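Local coordinates for glutathione S-transferase, N-terminal domain protein (Pseudomonas putida, PDB 4NAX) that probably acts as a glutathione-dependent transferase of the GST superfamily and binds one glutathione disulfide per subunit, at residues T10-A15 against S59-S64; Y24-P29 against A47-F52; S35-E40 against Y178-I183; L65-K70 against P86-G91. All coordinates share one frame; numbering follows the deposited sequence. Where two conformers were deposited one is given.

Contacts 1, 2 and 4 belong to the thioredoxin-like half of the glutathione transferase fold, whereas contact 3 joins that half to the helical one. Contacts 3 and 4 are buried, contact 4 partly beneath the second subunit, which touches none of the others; contacts 1 and 2 are partly so. Contact 1, far from the chain centre, is a weakly polar packing of helical turns and touches contact 2 through Trp-13. Contact 2 pairs parallel strands, and contact 4 lays a loop beside an edge strand of the same sheet; both reach the glutathione disulfide. Contact 3 instead combines aliphatic packing with one tyrosine-carboxylate bond. Phe-62 of contact 1 also packs on Asn-69 and Lys-70 of contact 4.

Contact 1: T10-A15 against S59-S64; sequences TRKWPA and SPEFIS
Lys-12 and Trp-13 pack against Ser-59, Glu-61 and Phe-62 in a partly buried contact on the periphery of the thioredoxin-like domain, where the short helical turn before strand 21-25 meets the start of helix 60-65. No direct hydrogen bond joins the segments. The closest backbones are those of Lys-12 and Glu-61, whose CB atoms stand 3.8 Å apart. From there the lysine CG lies anti to the backbone N (chi1 -174°), and the extended chi2 (169°) brings CD within 3.5 Å of Ser-59 OG. That hydroxyl is already engaged: it caps the helix by accepting from Phe-62 N at 3.1 Å and also bonds Asp-56 O. Beyond it, Lys-12 NZ and Glu-61 OE1 lie 5.1 Å apart, and a water bridges them, accepting from the ammonium and donating to the carboxylate; Lys-12 NZ has a further, weak and long ion pair with Asp-56. The aromatic part of the contact is made by Trp-13, whose indole has Lys-12 CG over one face, displaced toward the rim. Its NE1 is bonded to Lys-49 O, which ties the ring to the end of strand 45-49, and both Trp-13 and Phe-62 also touch Tyr-24 of strand 21-25. Across the contact the two aromatic side chains cross obliquely, and the six-membered end of the indole meets the phenylalanine at the edge, Trp-13 CZ3 lying 4.0 Å from Phe-62 CB.

Contact 2: Y24-P29 against A47-F52; sequences YSLPTP and AHKVSF. With GDS (oxidized glutathione disulfide), chain C.
Ser-25 O is gripped by one hydrogen bond from the adjacent segment 47-52, donated by Val-50 N at 2.9 Å and almost straight at 173°, and is also approached by Lys-49 CA in a weaker CA-H...O contact. One step back, Ser-25 N donates to His-48 O at 3.0 Å, so the serine backbone is held from both its N-H and its carbonyl, the pattern of parallel strands. Tyr-24 and His-48, paired in register, send their side chains to the same face of the sheet, where they run alongside each other in the same direction. Their rings are nearly parallel, with planes 14° apart, but are offset enough that little of one lies over the other; the touch is Tyr-24 CE1 on His-48 CD2 at 3.7 Å. The imidazole is also held by a bond from NE2 to Gln-22. Val-50 CG2 packs on Tyr-24 CB at 3.8 Å. Past the strands, Leu-26 sends CD1 against Val-50 O and the Lys-49 chain, while CD2 sits over the centre of the Phe-52 ring, 3.7 Å from its centroid, in a CH-pi contact. The opposite face of that ring meets the bound glutathione disulfide at CA4, and Phe-52 CZ is 3.3 Å from the ligand's O5. Thr-28 OG1 approaches the disulfide too, 3.3 Å from SG5, and caps Gly-31 N. The pairing closes the beta-alpha-beta unit of strand 21-25, helix 31-41 and strand 45-49; helix 60-65 packs on Tyr-24 and Val-50, and helix 180-193 touches Pro-29.

Contact 3: S35-E40 against Y178-I183; sequences SIMLEE and YSIADI
Glu-40 and Tyr-178 cross at about a right angle, with the carboxylate and ring planes 63° apart. Tyr-178 OH donates to Glu-40 OE2 at 2.7 Å, meeting this oxygen from above the carboxylate plane, while the oxygen itself lies at the edge of the ring. The same OE2 makes a salt bridge to Arg-220, which also gives Tyr-178 a cation-pi partner; this shared positive charge would favour an ionised glutamate. Deeper in, the contact is aliphatic. Met-37, bent at chi2 (64°), crosses Ile-183 at about a right angle, its SD 3.9 Å from Ile-183 CD1, and passes obliquely over Ile-180, with CE 3.6 Å from Ile-180 CG2. Ile-36 and Ile-183 run antiparallel alongside each other, meeting only through their CG2 methyls at 4.1 Å. Leu-94 and Leu-97 of helix 90-101 pack on Met-37 too. Helix 31-41 of the thioredoxin-like domain is thus packed against the first turn of helix 180-193 in the helical domain. That turn begins with a capping box: Ser-179 OG accepts from Ala-181 N, and Asp-182 OD2 accepts from Ser-179 N at 2.9 Å, the N-capping box familiar from this helix of the glutathione transferase fold.

Contact 4: L65-K70 against P86-G91; sequences LSANNK and PLFESG. With GDS (oxidized glutathione disulfide), chain C; GOL (glycerol), chain D.
Leu-65 opens the contact by laying CD1 on Pro-86 CB at 3.7 Å, while its carbonyl oxygen comes 3.5 Å from Phe-88 CD1. Ser-66 turns OG anti to its backbone N (chi1 -166°); the hydroxyl touches Phe-88 CB and donates to Lys-70 O at 2.7 Å, in the carbonyl plane, which braces the type I turn of Ser-66 to Asn-69. Ala-67 follows over the phenyl ring: its backbone N stands above one face, 3.6 Å from Phe-88 CE1 and displaced toward the rim, and its methyl reaches CZ. In the assembly Phe-88 also meets Trp-118 of the second subunit edge-to-face. Asn-68 packs CB near the same ring, while ND2 shares a water with Glu-89 OE2 and donates to a glycerol, probably from crystallisation; its OD1 bonds Arg-159 of the second subunit. Beyond the turn, Asn-69 and Lys-70 border the glutathione disulfide, with Lys-70 CA 3.3 Å from the ligand's O5. The facing segment binds the other end of this ligand. Glu-89 OE1 accepts from its N6 at 2.7 Å, and Ser-90 N donates to OE7 at 2.8 Å, Ser-90 OG to OE8. The N-terminal end of helix 90-101 would be expected to stabilise the negative charge of that carboxylate. This Glu-Ser pair at the start of helix 90-101 is the gamma-glutamyl-binding element of the glutathione site in glutathione transferases.

Contact 1: T10-A15 against S59-S64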
# COMPACT_ATOMS: atom_id res chain seq x y z
N THR A 10 1.11 4.02 -25.78
CA THR A 10 1.21 3.08 -26.89
C THR A 10 2.02 3.63 -28.06
O THR A 10 2.42 2.88 -28.95
CB THR A 10 -0.16 2.61 -27.40
OG1 THR A 10 -0.87 3.72 -27.98
CG2 THR A 10 -0.99 1.97 -26.26
N ARG A 11 2.28 4.94 -28.05
CA ARG A 11 3.16 5.53 -29.06
C ARG A 11 4.60 5.09 -28.81
O ARG A 11 5.36 4.86 -29.74
CB ARG A 11 3.07 7.06 -29.04
CG ARG A 11 1.73 7.60 -29.50
CD ARG A 11 1.63 9.10 -29.30
NE ARG A 11 0.25 9.52 -29.13
CZ ARG A 11 -0.14 10.67 -28.58
NH1 ARG A 11 0.75 11.54 -28.10
NH2 ARG A 11 -1.44 10.95 -28.49
N LYS A 12 4.95 4.97 -27.53
CA LYS A 12 6.30 4.61 -27.16
C LYS A 12 6.52 3.10 -27.08
O LYS A 12 7.61 2.62 -27.41
CB LYS A 12 6.67 5.33 -25.86
CG LYS A 12 8.11 5.16 -25.42
CD LYS A 12 8.41 6.13 -24.30
CE LYS A 12 9.82 5.97 -23.78
NZ LYS A 12 10.82 6.51 -24.73
N TRP A 13 5.49 2.36 -26.67
CA TRP A 13 5.51 0.90 -26.67
C TRP A 13 4.29 0.38 -27.43
O TRP A 13 3.28 0.06 -26.83
CB TRP A 13 5.50 0.37 -25.25
CG TRP A 13 6.73 0.68 -24.46
CD1 TRP A 13 7.89 -0.03 -24.44
CD2 TRP A 13 6.93 1.78 -23.58
NE1 TRP A 13 8.80 0.56 -23.60
CE2 TRP A 13 8.22 1.67 -23.05
CE3 TRP A 13 6.12 2.83 -23.16
CZ2 TRP A 13 8.74 2.59 -22.14
CZ3 TRP A 13 6.62 3.72 -22.24
CH2 TRP A 13 7.92 3.60 -21.74
N PRO A 14 4.38 0.32 -28.77
CA PRO A 14 3.22 -0.14 -29.53
C PRO A 14 2.79 -1.55 -29.18
O PRO A 14 3.62 -2.40 -28.89
CB PRO A 14 3.69 -0.07 -30.99
CG PRO A 14 4.82 0.89 -30.99
CD PRO A 14 5.46 0.80 -29.64
N ALA A 15 1.49 -1.80 -29.26
CA ALA A 15 0.93 -3.11 -29.04
C ALA A 15 0.99 -3.93 -30.33
O ALA A 15 0.36 -3.58 -31.33
CB ALA A 15 -0.51 -2.99 -28.57
N SER A 59 9.35 9.46 -19.13
CA SER A 59 8.84 9.97 -20.40
C SER A 59 7.40 10.46 -20.26
O SER A 59 6.61 9.93 -19.46
CB SER A 59 8.94 8.91 -21.49
OG SER A 59 8.06 7.82 -21.24
N PRO A 60 7.03 11.45 -21.09
CA PRO A 60 5.66 11.93 -21.07
C PRO A 60 4.68 10.82 -21.44
O PRO A 60 3.58 10.75 -20.90
CB PRO A 60 5.64 13.10 -22.08
CG PRO A 60 7.02 13.23 -22.61
CD PRO A 60 7.92 12.24 -21.94
N GLU A 61 5.08 9.96 -22.36
CA GLU A 61 4.21 8.86 -22.80
C GLU A 61 3.96 7.89 -21.63
O GLU A 61 2.84 7.49 -21.39
CB GLU A 61 4.83 8.13 -23.99
CG GLU A 61 4.95 8.98 -25.25
CD GLU A 61 6.26 9.75 -25.37
OE1 GLU A 61 7.00 9.88 -24.38
OE2 GLU A 61 6.53 10.23 -26.49
N PHE A 62 5.01 7.52 -20.90
CA PHE A 62 4.81 6.64 -19.74
C PHE A 62 3.95 7.29 -18.65
O PHE A 62 3.00 6.67 -18.17
CB PHE A 62 6.14 6.18 -19.13
CG PHE A 62 5.96 5.17 -18.04
CD1 PHE A 62 5.61 3.88 -18.34
CD2 PHE A 62 6.10 5.51 -16.71
CE1 PHE A 62 5.41 2.94 -17.36
CE2 PHE A 62 5.88 4.59 -15.71
CZ PHE A 62 5.55 3.29 -16.04
N ILE A 63 4.28 8.54 -18.31
CA ILE A 63 3.60 9.24 -17.24
C ILE A 63 2.13 9.48 -17.57
O ILE A 63 1.29 9.55 -16.67
CB ILE A 63 4.35 10.54 -16.89
CG1 ILE A 63 5.69 10.17 -16.23
CG2 ILE A 63 3.55 11.45 -15.97
CD1 ILE A 63 6.63 11.32 -16.04
N SER A 64 1.80 9.61 -18.87
CA SER A 64 0.41 9.82 -19.28
C SER A 64 -0.51 8.72 -18.79
O SER A 64 -1.71 8.94 -18.60
CB SER A 64 0.28 9.96 -20.80
OG SER A 64 0.50 8.76 -21.51
O HOH W 1 9.72 9.29 -25.20

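Contact 2: Y24-P29 against A47-F52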
# COMPACT_ATOMS: atom_id res chain seq x y z
N TYR A 24 3.60 -2.75 -18.71
CA TYR A 24 4.75 -1.84 -18.85
C TYR A 24 5.53 -1.96 -17.55
O TYR A 24 5.08 -1.51 -16.51
CB TYR A 24 4.28 -0.41 -19.13
CG TYR A 24 3.25 -0.33 -20.24
CD1 TYR A 24 3.61 -0.28 -21.59
CD2 TYR A 24 1.90 -0.34 -19.94
CE1 TYR A 24 2.65 -0.22 -22.59
CE2 TYR A 24 0.94 -0.26 -20.94
CZ TYR A 24 1.31 -0.23 -22.26
OH TYR A 24 0.33 -0.14 -23.23
N SER A 25 6.68 -2.64 -17.60
CA SER A 25 7.31 -3.07 -16.38
C SER A 25 8.81 -3.31 -16.56
O SER A 25 9.39 -2.98 -17.59
CB SER A 25 6.57 -4.33 -15.86
OG SER A 25 6.93 -4.67 -14.52
N LEU A 26 9.41 -3.86 -15.52
CA LEU A 26 10.83 -4.15 -15.43
C LEU A 26 10.95 -5.23 -14.35
O LEU A 26 10.18 -5.18 -13.38
CB LEU A 26 11.59 -2.89 -15.05
CG LEU A 26 13.11 -2.96 -15.13
CD1 LEU A 26 13.57 -3.13 -16.57
CD2 LEU A 26 13.69 -1.70 -14.51
N PRO A 27 11.90 -6.19 -14.46
CA PRO A 27 12.01 -7.23 -13.42
C PRO A 27 12.63 -6.64 -12.15
O PRO A 27 13.84 -6.48 -12.03
CB PRO A 27 12.89 -8.31 -14.06
CG PRO A 27 12.85 -8.03 -15.52
CD PRO A 27 12.70 -6.54 -15.64
N THR A 28 11.77 -6.23 -11.26
CA THR A 28 12.05 -5.62 -9.98
C THR A 28 11.05 -6.23 -9.00
O THR A 28 10.09 -6.86 -9.42
CB THR A 28 11.75 -4.13 -10.03
OG1 THR A 28 10.37 -3.97 -10.35
CG2 THR A 28 12.59 -3.39 -11.05
N PRO A 29 11.22 -6.02 -7.69
CA PRO A 29 10.29 -6.68 -6.79
C PRO A 29 8.84 -6.27 -7.01
O PRO A 29 7.96 -7.08 -6.77
CB PRO A 29 10.79 -6.28 -5.39
CG PRO A 29 11.70 -5.10 -5.63
CD PRO A 29 12.34 -5.42 -6.96
N ALA A 47 4.10 -8.05 -22.70
CA ALA A 47 5.04 -7.36 -21.83
C ALA A 47 5.95 -6.40 -22.59
O ALA A 47 6.46 -6.71 -23.68
CB ALA A 47 5.87 -8.36 -21.04
N HIS A 48 6.16 -5.25 -21.98
CA HIS A 48 7.00 -4.20 -22.52
C HIS A 48 8.00 -3.75 -21.48
O HIS A 48 7.62 -3.43 -20.34
CB HIS A 48 6.16 -2.99 -22.92
CG HIS A 48 5.12 -3.29 -23.95
ND1 HIS A 48 5.40 -3.45 -25.29
CD2 HIS A 48 3.79 -3.51 -23.81
CE1 HIS A 48 4.28 -3.69 -25.95
NE2 HIS A 48 3.30 -3.76 -25.07
N LYS A 49 9.27 -3.72 -21.86
CA LYS A 49 10.31 -3.26 -20.95
C LYS A 49 10.42 -1.74 -20.88
O LYS A 49 10.62 -1.07 -21.91
CB LYS A 49 11.65 -3.83 -21.39
CG LYS A 49 12.79 -3.42 -20.47
CD LYS A 49 14.11 -4.04 -20.89
CE LYS A 49 15.19 -3.69 -19.91
NZ LYS A 49 16.53 -4.11 -20.40
N VAL A 50 10.29 -1.21 -19.67
CA VAL A 50 10.46 0.19 -19.36
C VAL A 50 11.84 0.34 -18.73
O VAL A 50 12.05 -0.06 -17.59
CB VAL A 50 9.36 0.67 -18.39
CG1 VAL A 50 9.55 2.13 -18.02
CG2 VAL A 50 7.99 0.47 -19.02
N SER A 51 12.79 0.85 -19.51
CA SER A 51 14.19 0.92 -19.08
C SER A 51 14.48 2.18 -18.28
O SER A 51 14.37 3.30 -18.80
CB SER A 51 15.12 0.88 -20.29
OG SER A 51 16.46 1.13 -19.89
N PHE A 52 14.89 2.00 -17.03
CA PHE A 52 15.30 3.13 -16.18
C PHE A 52 16.59 3.78 -16.70
O PHE A 52 16.80 4.99 -16.54
CB PHE A 52 15.50 2.68 -14.73
CG PHE A 52 14.24 2.21 -14.04
CD1 PHE A 52 12.97 2.40 -14.60
CD2 PHE A 52 14.33 1.56 -12.82
CE1 PHE A 52 11.84 1.95 -13.94
CE2 PHE A 52 13.20 1.12 -12.15
CZ PHE A 52 11.96 1.32 -12.71
N1 GDS C . 13.52 6.40 -6.51
CA1 GDS C . 13.89 5.13 -5.88
C1 GDS C . 14.85 5.36 -4.73
OE1 GDS C . 14.92 4.46 -3.85
OE2 GDS C . 15.54 6.40 -4.67
CB1 GDS C . 14.53 4.22 -6.92
CG1 GDS C . 14.59 2.74 -6.52
CD1 GDS C . 13.20 2.14 -6.42
O1 GDS C . 12.28 2.59 -7.08
N2 GDS C . 13.08 1.13 -5.58
CA2 GDS C . 11.85 0.38 -5.41
C2 GDS C . 11.31 0.54 -4.01
O2 GDS C . 12.06 0.56 -3.04
CB2 GDS C . 12.09 -1.10 -5.69
SG2 GDS C . 12.45 -1.50 -7.39
N3 GDS C . 9.99 0.60 -3.88
CA3 GDS C . 9.33 0.76 -2.59
C3 GDS C . 7.98 0.09 -2.49
OE3 GDS C . 7.20 0.56 -1.64
OE4 GDS C . 7.76 -0.90 -3.20
N4 GDS C . 11.09 3.31 -9.76
CA4 GDS C . 11.39 4.31 -10.76
C4 GDS C . 11.80 5.64 -10.19
OE5 GDS C . 12.12 6.57 -10.98
OE6 GDS C . 11.86 5.74 -8.93
C5 GDS C . 10.13 2.42 -9.95
O5 GDS C . 9.43 2.43 -10.96
CA5 GDS C . 9.95 1.36 -8.89
N5 GDS C . 8.53 1.13 -8.64
CB5 GDS C . 10.62 0.07 -9.38
SG5 GDS C . 10.44 -1.34 -8.29
CA6 GDS C . 4.39 1.18 -6.01
C6 GDS C . 3.89 -0.14 -6.52
OE7 GDS C . 3.70 -0.26 -7.76
OE8 GDS C . 3.69 -1.05 -5.68
N6 GDS C . 3.85 1.42 -4.65
CB6 GDS C . 5.91 1.20 -5.98
CG6 GDS C . 6.50 1.09 -7.40
CD6 GDS C . 7.99 1.29 -7.43
O6 GDS C . 8.64 1.53 -6.41

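Contact 3: S35-E40 against Y178-I183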
# COMPACT_ATOMS: atom_id res chain seq x y z
N SER A 35 3.87 -9.59 -13.27
CA SER A 35 4.16 -10.67 -14.21
C SER A 35 3.92 -12.06 -13.59
O SER A 35 3.36 -12.95 -14.25
CB SER A 35 5.56 -10.53 -14.80
OG SER A 35 6.48 -10.33 -13.75
N ILE A 36 4.31 -12.25 -12.33
CA ILE A 36 4.01 -13.50 -11.66
C ILE A 36 2.49 -13.74 -11.64
O ILE A 36 2.02 -14.83 -11.95
CB ILE A 36 4.58 -13.54 -10.23
CG1 ILE A 36 6.10 -13.63 -10.29
CG2 ILE A 36 4.01 -14.73 -9.47
CD1 ILE A 36 6.77 -13.41 -8.96
N MET A 37 1.72 -12.72 -11.27
CA MET A 37 0.29 -12.86 -11.23
C MET A 37 -0.29 -13.29 -12.59
O MET A 37 -1.10 -14.20 -12.66
CB MET A 37 -0.34 -11.54 -10.78
CG MET A 37 -1.86 -11.56 -10.72
SD MET A 37 -2.47 -12.71 -9.48
CE MET A 37 -4.20 -12.27 -9.53
N LEU A 38 0.14 -12.62 -13.65
CA LEU A 38 -0.34 -12.93 -14.98
C LEU A 38 0.02 -14.35 -15.39
O LEU A 38 -0.81 -15.08 -15.98
CB LEU A 38 0.21 -11.92 -15.98
CG LEU A 38 -0.41 -10.52 -15.83
CD1 LEU A 38 0.47 -9.47 -16.49
CD2 LEU A 38 -1.81 -10.49 -16.40
N GLU A 39 1.24 -14.77 -15.05
CA GLU A 39 1.66 -16.15 -15.32
C GLU A 39 0.82 -17.15 -14.54
O GLU A 39 0.48 -18.22 -15.05
CB GLU A 39 3.15 -16.34 -15.01
CG GLU A 39 4.09 -15.56 -15.91
CD GLU A 39 4.14 -16.08 -17.34
OE1 GLU A 39 4.04 -17.31 -17.54
OE2 GLU A 39 4.31 -15.25 -18.26
N GLU A 40 0.52 -16.86 -13.28
CA GLU A 40 -0.27 -17.77 -12.43
C GLU A 40 -1.69 -17.96 -12.96
O GLU A 40 -2.21 -19.07 -12.93
CB GLU A 40 -0.38 -17.24 -10.99
CG GLU A 40 0.91 -17.27 -10.19
CD GLU A 40 1.30 -18.64 -9.64
OE1 GLU A 40 0.75 -19.71 -10.04
OE2 GLU A 40 2.25 -18.68 -8.82
N TYR A 178 -3.19 -19.86 -1.26
CA TYR A 178 -2.23 -19.04 -1.98
C TYR A 178 -2.97 -17.87 -2.63
O TYR A 178 -4.04 -18.04 -3.21
CB TYR A 178 -1.55 -19.90 -3.05
CG TYR A 178 -0.54 -19.18 -3.94
CD1 TYR A 178 0.59 -18.59 -3.41
CD2 TYR A 178 -0.71 -19.16 -5.32
CE1 TYR A 178 1.55 -18.00 -4.22
CE2 TYR A 178 0.23 -18.57 -6.14
CZ TYR A 178 1.36 -17.98 -5.60
OH TYR A 178 2.32 -17.41 -6.41
N SER A 179 -2.40 -16.68 -2.51
CA SER A 179 -3.14 -15.48 -2.92
C SER A 179 -2.22 -14.37 -3.37
O SER A 179 -0.98 -14.45 -3.28
CB SER A 179 -3.95 -14.95 -1.73
OG SER A 179 -3.12 -14.27 -0.79
N ILE A 180 -2.86 -13.29 -3.83
CA ILE A 180 -2.14 -12.07 -4.16
C ILE A 180 -1.30 -11.52 -3.00
O ILE A 180 -0.34 -10.78 -3.25
CB ILE A 180 -3.07 -10.98 -4.73
CG1 ILE A 180 -4.19 -10.58 -3.76
CG2 ILE A 180 -3.60 -11.42 -6.08
CD1 ILE A 180 -5.06 -9.44 -4.29
N ALA A 181 -1.65 -11.81 -1.75
CA ALA A 181 -0.80 -11.36 -0.63
C ALA A 181 0.58 -12.03 -0.70
O ALA A 181 1.60 -11.40 -0.42
CB ALA A 181 -1.46 -11.62 0.72
N ASP A 182 0.62 -13.33 -1.00
CA ASP A 182 1.90 -14.03 -1.15
C ASP A 182 2.70 -13.47 -2.31
O ASP A 182 3.91 -13.26 -2.22
CB ASP A 182 1.69 -15.52 -1.32
CG ASP A 182 0.81 -16.09 -0.23
OD1 ASP A 182 1.22 -16.07 0.94
OD2 ASP A 182 -0.30 -16.54 -0.55
N ILE A 183 2.00 -13.25 -3.42
CA ILE A 183 2.64 -12.73 -4.62
C ILE A 183 3.23 -11.34 -4.37
O ILE A 183 4.29 -10.99 -4.89
CB ILE A 183 1.66 -12.76 -5.81
CG1 ILE A 183 1.35 -14.22 -6.17
CG2 ILE A 183 2.23 -12.01 -7.02
CD1 ILE A 183 0.20 -14.39 -7.13

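Contact 4: L65-K70 against P86-G91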
# COMPACT_ATOMS: atom_id res chain seq x y z
N LEU A 65 0.04 7.53 -18.58
CA LEU A 65 -0.73 6.46 -17.97
C LEU A 65 -0.32 6.29 -16.51
O LEU A 65 -1.17 6.27 -15.62
CB LEU A 65 -0.54 5.17 -18.74
CG LEU A 65 -1.44 4.05 -18.22
CD1 LEU A 65 -1.86 3.13 -19.33
CD2 LEU A 65 -0.76 3.29 -17.10
N SER A 66 0.98 6.21 -16.25
CA SER A 66 1.47 5.89 -14.92
C SER A 66 1.92 7.17 -14.22
O SER A 66 3.07 7.58 -14.31
CB SER A 66 2.58 4.87 -15.05
OG SER A 66 2.84 4.31 -13.79
N ALA A 67 0.96 7.83 -13.56
CA ALA A 67 1.11 9.23 -13.16
C ALA A 67 2.23 9.45 -12.16
O ALA A 67 2.80 10.54 -12.09
CB ALA A 67 -0.19 9.79 -12.57
N ASN A 68 2.54 8.44 -11.36
CA ASN A 68 3.61 8.52 -10.36
C ASN A 68 4.98 8.15 -10.92
O ASN A 68 5.93 8.04 -10.17
CB ASN A 68 3.19 7.65 -9.18
CG ASN A 68 4.12 7.75 -7.99
OD1 ASN A 68 4.55 8.83 -7.57
ND2 ASN A 68 4.40 6.60 -7.39
N ASN A 69 5.07 8.00 -12.24
CA ASN A 69 6.34 7.73 -12.91
C ASN A 69 7.02 6.43 -12.48
O ASN A 69 8.24 6.32 -12.55
CB ASN A 69 7.29 8.95 -13.01
CG ASN A 69 7.93 9.43 -11.72
OD1 ASN A 69 7.60 10.52 -11.23
ND2 ASN A 69 8.92 8.70 -11.24
N LYS A 70 6.21 5.44 -12.10
CA LYS A 70 6.76 4.17 -11.63
C LYS A 70 6.17 2.99 -12.34
O LYS A 70 5.04 3.03 -12.84
CB LYS A 70 6.63 4.07 -10.11
CG LYS A 70 7.53 5.14 -9.44
CD LYS A 70 7.78 5.06 -7.99
CE LYS A 70 8.66 6.22 -7.60
NZ LYS A 70 9.03 6.18 -6.17
N PRO A 86 -6.67 1.77 -17.83
CA PRO A 86 -5.31 2.07 -17.39
C PRO A 86 -5.20 1.87 -15.89
O PRO A 86 -6.16 2.15 -15.17
CB PRO A 86 -5.16 3.54 -17.73
CG PRO A 86 -6.55 4.10 -17.52
CD PRO A 86 -7.50 2.99 -17.88
N LEU A 87 -4.07 1.38 -15.41
CA LEU A 87 -3.91 1.20 -13.97
C LEU A 87 -2.44 1.13 -13.60
O LEU A 87 -1.65 0.45 -14.27
CB LEU A 87 -4.62 -0.08 -13.49
CG LEU A 87 -5.08 -0.10 -12.04
CD1 LEU A 87 -6.15 0.96 -11.76
CD2 LEU A 87 -5.62 -1.47 -11.68
N PHE A 88 -2.08 1.80 -12.52
CA PHE A 88 -0.77 1.64 -11.90
C PHE A 88 -0.95 1.29 -10.42
O PHE A 88 -2.08 1.21 -9.93
CB PHE A 88 0.13 2.84 -12.19
CG PHE A 88 -0.35 4.14 -11.61
CD1 PHE A 88 -1.19 4.97 -12.34
CD2 PHE A 88 0.03 4.53 -10.36
CE1 PHE A 88 -1.65 6.15 -11.82
CE2 PHE A 88 -0.42 5.72 -9.82
CZ PHE A 88 -1.26 6.54 -10.57
N GLU A 89 0.18 1.07 -9.74
CA GLU A 89 0.32 0.53 -8.39
C GLU A 89 0.20 -0.98 -8.41
O GLU A 89 -0.89 -1.54 -8.65
CB GLU A 89 -0.64 1.12 -7.36
CG GLU A 89 -0.38 2.57 -7.05
CD GLU A 89 0.93 2.80 -6.32
OE1 GLU A 89 1.32 1.94 -5.49
OE2 GLU A 89 1.56 3.87 -6.58
N SER A 90 1.31 -1.66 -8.15
CA SER A 90 1.33 -3.12 -8.17
C SER A 90 0.20 -3.74 -7.37
O SER A 90 -0.46 -4.67 -7.84
CB SER A 90 2.68 -3.63 -7.69
OG SER A 90 2.90 -3.37 -6.33
N GLY A 91 -0.04 -3.25 -6.15
CA GLY A 91 -1.07 -3.83 -5.31
C GLY A 91 -2.48 -3.63 -5.86
O GLY A 91 -3.35 -4.49 -5.66
N1 GDS C . 13.52 6.40 -6.51
CA1 GDS C . 13.89 5.13 -5.88
C1 GDS C . 14.85 5.36 -4.73
OE1 GDS C . 14.92 4.46 -3.85
OE2 GDS C . 15.54 6.40 -4.67
CB1 GDS C . 14.53 4.22 -6.92
CG1 GDS C . 14.59 2.74 -6.52
CD1 GDS C . 13.20 2.14 -6.42
O1 GDS C . 12.28 2.59 -7.08
N2 GDS C . 13.08 1.13 -5.58
CA2 GDS C . 11.85 0.38 -5.41
C2 GDS C . 11.31 0.54 -4.01
O2 GDS C . 12.06 0.56 -3.04
CB2 GDS C . 12.09 -1.10 -5.69
SG2 GDS C . 12.45 -1.50 -7.39
N3 GDS C . 9.99 0.60 -3.88
CA3 GDS C . 9.33 0.76 -2.59
C3 GDS C . 7.98 0.09 -2.49
OE3 GDS C . 7.20 0.56 -1.64
OE4 GDS C . 7.76 -0.90 -3.20
N4 GDS C . 11.09 3.31 -9.76
CA4 GDS C . 11.39 4.31 -10.76
C4 GDS C . 11.80 5.64 -10.19
OE5 GDS C . 12.12 6.57 -10.98
OE6 GDS C . 11.86 5.74 -8.93
C5 GDS C . 10.13 2.42 -9.95
O5 GDS C . 9.43 2.43 -10.96
CA5 GDS C . 9.95 1.36 -8.89
N5 GDS C . 8.53 1.13 -8.64
CB5 GDS C . 10.62 0.07 -9.38
SG5 GDS C . 10.44 -1.34 -8.29
CA6 GDS C . 4.39 1.18 -6.01
C6 GDS C . 3.89 -0.14 -6.52
OE7 GDS C . 3.70 -0.26 -7.76
OE8 GDS C . 3.69 -1.05 -5.68
N6 GDS C . 3.85 1.42 -4.65
CB6 GDS C . 5.91 1.20 -5.98
CG6 GDS C . 6.50 1.09 -7.40
CD6 GDS C . 7.99 1.29 -7.43
O6 GDS C . 8.64 1.53 -6.41
C1 GOL D . 3.71 4.87 -4.32
O1 GOL D . 3.77 4.26 -5.61
C2 GOL D . 5.14 4.65 -3.74
O2 GOL D . 5.31 3.31 -3.31
C3 GOL D . 6.29 4.93 -4.72
O3 GOL D . 6.31 6.31 -5.04
O HOH W 2 3.13 4.02 -8.89